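Local coordinates for SusD family protein (Bacteroides uniformis, PDB 7KV1), which probably binds beta-glucan at the cell surface of a human gut Bacteroides, as a surface glycan-binding protein of the SusD family, at residues Phe272-Trp276 / Arg353-Thr357; Val454-Arg458 / Asp471-Ala475. The contacts are given in a common frame with arbitrary orientation. Residue numbers count along the deposited sequence, not the author numbering.

Contact 1. Residues Phe272-Trp276 / Arg353-Thr357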
loop_
_atom_site.group_PDB
_atom_site.type_symbol
_atom_site.label_atom_id
_atom_site.label_comp_id
_atom_site.label_asym_id
_atom_site.label_seq_id
_atom_site.Cartn_x
_atom_site.Cartn_y
_atom_site.Cartn_z
ATOM N N PHE A 272 18.574 0.744 6.660
ATOM C CA PHE A 272 17.249 0.190 6.278
ATOM C C PHE A 272 16.525 -0.306 7.536
ATOM O O PHE A 272 15.287 -0.144 7.665
ATOM C CB PHE A 272 17.452 -0.964 5.317
ATOM C CG PHE A 272 16.186 -1.565 4.789
ATOM C CD1 PHE A 272 15.578 -1.054 3.640
ATOM C CD2 PHE A 272 15.641 -2.666 5.406
ATOM C CE1 PHE A 272 14.452 -1.661 3.125
ATOM C CE2 PHE A 272 14.534 -3.294 4.867
ATOM C CZ PHE A 272 13.921 -2.775 3.745
ATOM N N ALA A 273 17.258 -0.995 8.405
ATOM C CA ALA A 273 16.710 -1.524 9.681
ATOM C C ALA A 273 16.055 -0.397 10.497
ATOM O O ALA A 273 14.983 -0.621 11.018
ATOM C CB ALA A 273 17.793 -2.206 10.472
ATOM N N ASN A 274 16.663 0.786 10.580
ATOM C CA ASN A 274 16.226 1.922 11.434
ATOM C C ASN A 274 14.893 2.495 10.938
ATOM O O ASN A 274 14.166 3.130 11.739
ATOM C CB ASN A 274 17.287 3.040 11.475
ATOM C CG ASN A 274 18.518 2.774 12.333
ATOM O OD1 ASN A 274 18.674 1.701 12.928
ATOM N ND2 ASN A 274 19.432 3.743 12.378
ATOM N N ILE A 275 14.564 2.324 9.651
ATOM C CA ILE A 275 13.252 2.782 9.116
ATOM C C ILE A 275 12.124 2.262 10.021
ATOM O O ILE A 275 11.170 3.033 10.292
ATOM C CB ILE A 275 13.040 2.290 7.672
ATOM C CG1 ILE A 275 13.996 2.931 6.669
ATOM C CG2 ILE A 275 11.589 2.535 7.260
ATOM C CD1 ILE A 275 14.078 2.169 5.364
ATOM N N TRP A 276 12.194 0.980 10.398
ATOM C CA TRP A 276 11.056 0.197 10.967
ATOM C C TRP A 276 10.940 0.375 12.491
ATOM O O TRP A 276 9.946 -0.111 13.065
ATOM C CB TRP A 276 11.233 -1.270 10.562
ATOM C CG TRP A 276 11.483 -1.324 9.091
ATOM C CD1 TRP A 276 12.667 -1.535 8.449
ATOM C CD2 TRP A 276 10.543 -0.929 8.080
ATOM N NE1 TRP A 276 12.509 -1.351 7.103
ATOM C CE2 TRP A 276 11.218 -0.980 6.849
ATOM C CE3 TRP A 276 9.182 -0.613 8.101
ATOM C CZ2 TRP A 276 10.581 -0.681 5.648
ATOM C CZ3 TRP A 276 8.552 -0.323 6.916
ATOM C CH2 TRP A 276 9.254 -0.332 5.714
ATOM N N ARG A 353 18.801 -5.911 3.851
ATOM C CA ARG A 353 17.322 -5.935 3.948
ATOM C C ARG A 353 16.860 -7.288 4.479
ATOM O O ARG A 353 15.807 -7.317 5.089
ATOM C CB ARG A 353 16.677 -5.620 2.604
ATOM C CG ARG A 353 16.967 -4.199 2.170
ATOM C CD ARG A 353 16.540 -3.899 0.743
ATOM N NE ARG A 353 17.351 -4.649 -0.215
ATOM C CZ ARG A 353 17.458 -4.355 -1.493
ATOM N NH1 ARG A 353 16.805 -3.329 -1.991
ATOM N NH2 ARG A 353 18.218 -5.103 -2.272
ATOM N N ARG A 354 17.632 -8.350 4.287
ATOM C CA ARG A 354 17.180 -9.706 4.683
ATOM C C ARG A 354 16.866 -9.754 6.183
ATOM O O ARG A 354 15.764 -10.183 6.524
ATOM C CB ARG A 354 18.183 -10.798 4.363
ATOM C CG ARG A 354 17.616 -12.176 4.676
ATOM C CD ARG A 354 18.539 -13.280 4.241
ATOM N NE ARG A 354 19.640 -13.398 5.173
ATOM C CZ ARG A 354 20.612 -14.298 5.090
ATOM N NH1 ARG A 354 20.660 -15.154 4.087
ATOM N NH2 ARG A 354 21.554 -14.328 6.011
ATOM N N ASP A 355 17.791 -9.361 7.056
ATOM C CA ASP A 355 17.516 -9.474 8.515
ATOM C C ASP A 355 16.466 -8.427 8.946
ATOM O O ASP A 355 15.705 -8.724 9.863
ATOM C CB ASP A 355 18.816 -9.457 9.315
ATOM C CG ASP A 355 19.687 -10.697 9.116
ATOM O OD1 ASP A 355 19.232 -11.724 8.476
ATOM O OD2 ASP A 355 20.826 -10.621 9.567
ATOM N N ALA A 356 16.325 -7.289 8.272
ATOM C CA ALA A 356 15.280 -6.286 8.621
ATOM C C ALA A 356 13.909 -6.725 8.093
ATOM O O ALA A 356 12.893 -6.117 8.501
ATOM C CB ALA A 356 15.595 -4.929 8.055
ATOM N N THR A 357 13.875 -7.698 7.199
ATOM C CA THR A 357 12.618 -8.117 6.504
ATOM C C THR A 357 12.085 -9.388 7.162
ATOM O O THR A 357 10.863 -9.519 7.342
ATOM C CB THR A 357 12.876 -8.267 4.998
ATOM O OG1 THR A 357 13.206 -6.980 4.472
ATOM C CG2 THR A 357 11.678 -8.827 4.275
#
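Two short helical turns, 272-275 and 353-357, approach most closely where the CA atoms of Ala273 and Ala356 lie 5.1 Å apart; at the other pair, the CA atoms of Phe272 and Arg353, the backbones have opened to 6.6 Å. At this close approach CB of Ala356 rests 3.9 Å from CA of Ala273, a small methyl against the backbone. The same CB reaches CD2 of Phe272 at 3.5 Å, near the plane of the ring and at its edge, and lies 4.5 Å from CD1 of Trp276, so one methyl touches three residues of 272-276, Trp276 only loosely. Phe272, with chi1 in the t well, swings its ring alongside helix 353-357. There CG of Arg353 sits 3.5 Å from the centroid of the Phe272 ring and almost exactly on its normal, a CH-pi contact made by the aliphatic part of the arginine. Its guanidinium is engaged elsewhere, in salt bridges with Asp351, Glu457 and Glu461. Thr357 OG1, 3.9 Å from CE2 of Phe272, donates a 2.7 Å hydrogen bond to O of Arg353, which uses its proton within its own helix. Arg407 of strand 403-407, Arg440 of helix 429-440 and Glu461 of helix 451-461 also touch Phe272, so the contact packs against a strand and two helices of the SusD-family region. The two turns are therefore joined by apolar and CH-pi packing, while the charge of Arg353 is spent on acidic partners beyond the interface.

Contact 2. Residues Val454-Arg458 / Asp471-Ala475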
loop_
_atom_site.group_PDB
_atom_site.type_symbol
_atom_site.label_atom_id
_atom_site.label_comp_id
_atom_site.label_asym_id
_atom_site.label_seq_id
_atom_site.Cartn_x
_atom_site.Cartn_y
_atom_site.Cartn_z
ATOM N N VAL A 454 14.912 -3.010 -12.200
ATOM C CA VAL A 454 14.104 -2.131 -11.304
ATOM C C VAL A 454 12.987 -2.984 -10.683
ATOM O O VAL A 454 12.815 -2.939 -9.461
ATOM C CB VAL A 454 13.559 -0.894 -12.020
ATOM C CG1 VAL A 454 12.800 0.012 -11.056
ATOM C CG2 VAL A 454 14.663 -0.140 -12.734
ATOM N N LEU A 455 12.252 -3.768 -11.471
ATOM C CA LEU A 455 11.174 -4.614 -10.898
ATOM C C LEU A 455 11.762 -5.577 -9.860
ATOM O O LEU A 455 11.113 -5.832 -8.793
ATOM C CB LEU A 455 10.454 -5.344 -12.040
ATOM C CG LEU A 455 9.816 -4.445 -13.089
ATOM C CD1 LEU A 455 9.154 -5.300 -14.132
ATOM C CD2 LEU A 455 8.813 -3.463 -12.461
ATOM N N THR A 456 12.935 -6.153 -10.116
ATOM C CA THR A 456 13.563 -7.072 -9.130
ATOM C C THR A 456 13.891 -6.297 -7.861
ATOM O O THR A 456 13.619 -6.816 -6.765
ATOM C CB THR A 456 14.793 -7.777 -9.715
ATOM O OG1 THR A 456 14.278 -8.597 -10.762
ATOM C CG2 THR A 456 15.567 -8.572 -8.679
ATOM N N GLU A 457 14.453 -5.103 -7.989
ATOM C CA GLU A 457 14.831 -4.273 -6.826
ATOM C C GLU A 457 13.598 -3.897 -5.989
ATOM O O GLU A 457 13.683 -3.937 -4.744
ATOM C CB GLU A 457 15.619 -3.040 -7.251
ATOM C CG GLU A 457 16.505 -2.527 -6.155
ATOM C CD GLU A 457 17.641 -3.462 -5.767
ATOM O OE1 GLU A 457 18.215 -4.090 -6.684
ATOM O OE2 GLU A 457 17.946 -3.545 -4.539
ATOM N N ARG A 458 12.468 -3.632 -6.631
ATOM C CA ARG A 458 11.194 -3.360 -5.948
ATOM C C ARG A 458 10.814 -4.578 -5.096
ATOM O O ARG A 458 10.309 -4.378 -4.004
ATOM C CB ARG A 458 10.092 -3.005 -6.964
ATOM C CG ARG A 458 10.279 -1.661 -7.648
ATOM C CD ARG A 458 9.187 -1.422 -8.666
ATOM N NE ARG A 458 7.981 -1.105 -7.942
ATOM C CZ ARG A 458 7.631 0.124 -7.555
ATOM N NH1 ARG A 458 8.373 1.161 -7.870
ATOM N NH2 ARG A 458 6.542 0.323 -6.852
ATOM N N ASP A 471 2.697 -4.656 -8.521
ATOM C CA ASP A 471 3.851 -4.634 -9.474
ATOM C C ASP A 471 3.758 -5.821 -10.448
ATOM O O ASP A 471 4.060 -5.625 -11.653
ATOM C CB ASP A 471 5.209 -4.605 -8.777
ATOM C CG ASP A 471 5.490 -3.256 -8.140
ATOM O OD1 ASP A 471 4.833 -2.252 -8.571
ATOM O OD2 ASP A 471 6.332 -3.205 -7.198
ATOM N N LEU A 472 3.386 -7.016 -9.983
ATOM C CA LEU A 472 3.311 -8.200 -10.872
ATOM C C LEU A 472 2.178 -7.975 -11.893
ATOM O O LEU A 472 2.382 -8.257 -13.065
ATOM C CB LEU A 472 3.074 -9.473 -10.057
ATOM C CG LEU A 472 4.271 -10.015 -9.296
ATOM C CD1 LEU A 472 3.832 -11.084 -8.296
ATOM C CD2 LEU A 472 5.301 -10.558 -10.261
ATOM N N VAL A 473 1.057 -7.400 -11.485
ATOM C CA VAL A 473 -0.118 -7.205 -12.386
ATOM C C VAL A 473 0.199 -6.177 -13.473
ATOM O O VAL A 473 -0.114 -6.439 -14.656
ATOM C CB VAL A 473 -1.369 -6.796 -11.609
ATOM C CG1 VAL A 473 -2.502 -6.404 -12.558
ATOM C CG2 VAL A 473 -1.795 -7.905 -10.650
ATOM N N ARG A 474 0.779 -5.044 -13.084
ATOM C CA ARG A 474 1.045 -3.944 -14.042
ATOM C C ARG A 474 2.125 -4.380 -15.033
ATOM O O ARG A 474 2.132 -3.837 -16.184
ATOM C CB ARG A 474 1.373 -2.662 -13.285
ATOM C CG ARG A 474 2.770 -2.594 -12.689
ATOM C CD ARG A 474 2.886 -1.362 -11.807
ATOM N NE ARG A 474 4.182 -1.296 -11.171
ATOM C CZ ARG A 474 5.314 -0.909 -11.784
ATOM N NH1 ARG A 474 5.303 -0.563 -13.061
ATOM N NH2 ARG A 474 6.449 -0.859 -11.104
ATOM N N ALA A 475 3.013 -5.284 -14.599
ATOM C CA ALA A 475 4.152 -5.799 -15.394
ATOM C C ALA A 475 3.647 -6.607 -16.587
ATOM O O ALA A 475 4.411 -6.755 -17.532
ATOM C CB ALA A 475 5.123 -6.610 -14.569
HETATM O O HOH W 1 3.554 -1.158 -6.249
#
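A buried salt-bridge network of Arg458, Asp471 and Arg474 ties helix 451-461 to helix 468-474 in the helical part of this SusD-family protein. Asp471 divides its carboxylate between the two arginines. OD2 accepts a nearly straight hydrogen bond from NE of Arg458 at 2.8 Å, the salt bridge between the helices, while OD1 takes NE of Arg474 at 2.8 Å, one turn further along its own helix, and NH2 of Arg474 more weakly at 3.3 Å. A water donates to OD1 of Asp471 at 2.9 Å and weakly accepts from NH2 of Arg458 at 3.4 Å. The arginines come close to each other as well: NH2 of Arg474 lies over one face of the Arg458 guanidinium, 3.5 Å from its NE. Leu455 flanks the charges, with CD2 3.8 Å from NH2 of Arg474 and CD1 4.3 Å from CB of Ala475. Helix 408-420 supplies further acceptors, Glu417 for Arg474 and Glu410 and Asn414 for Arg458. Asp471, Glu410 and Glu417 thus bring negative charge to the two arginines, consistent with their close approach, one guanidinium edge over the other's face, in a buried interface.

Both contacts are largely buried, but contact 1, whose centre lies about 18 Å from the centre of the chain, includes the exposed Ala273, whereas every touching residue of contact 2, whose centre lies about 14 Å from that of the chain, is buried. Contact 2 is dominated by a salt-bridge network with a small apolar flank, contact 1 by apolar and CH-pi packing. They share no segment, and their centres are 20 Å apart, yet helix 451-461 joins them, since NH2 of Arg353 in contact 1 forms a 2.8 Å salt bridge with OE2 of Glu457, a residue of 454-458 that does not touch 471-475. Helix 429-440 also packs against segments of both contacts.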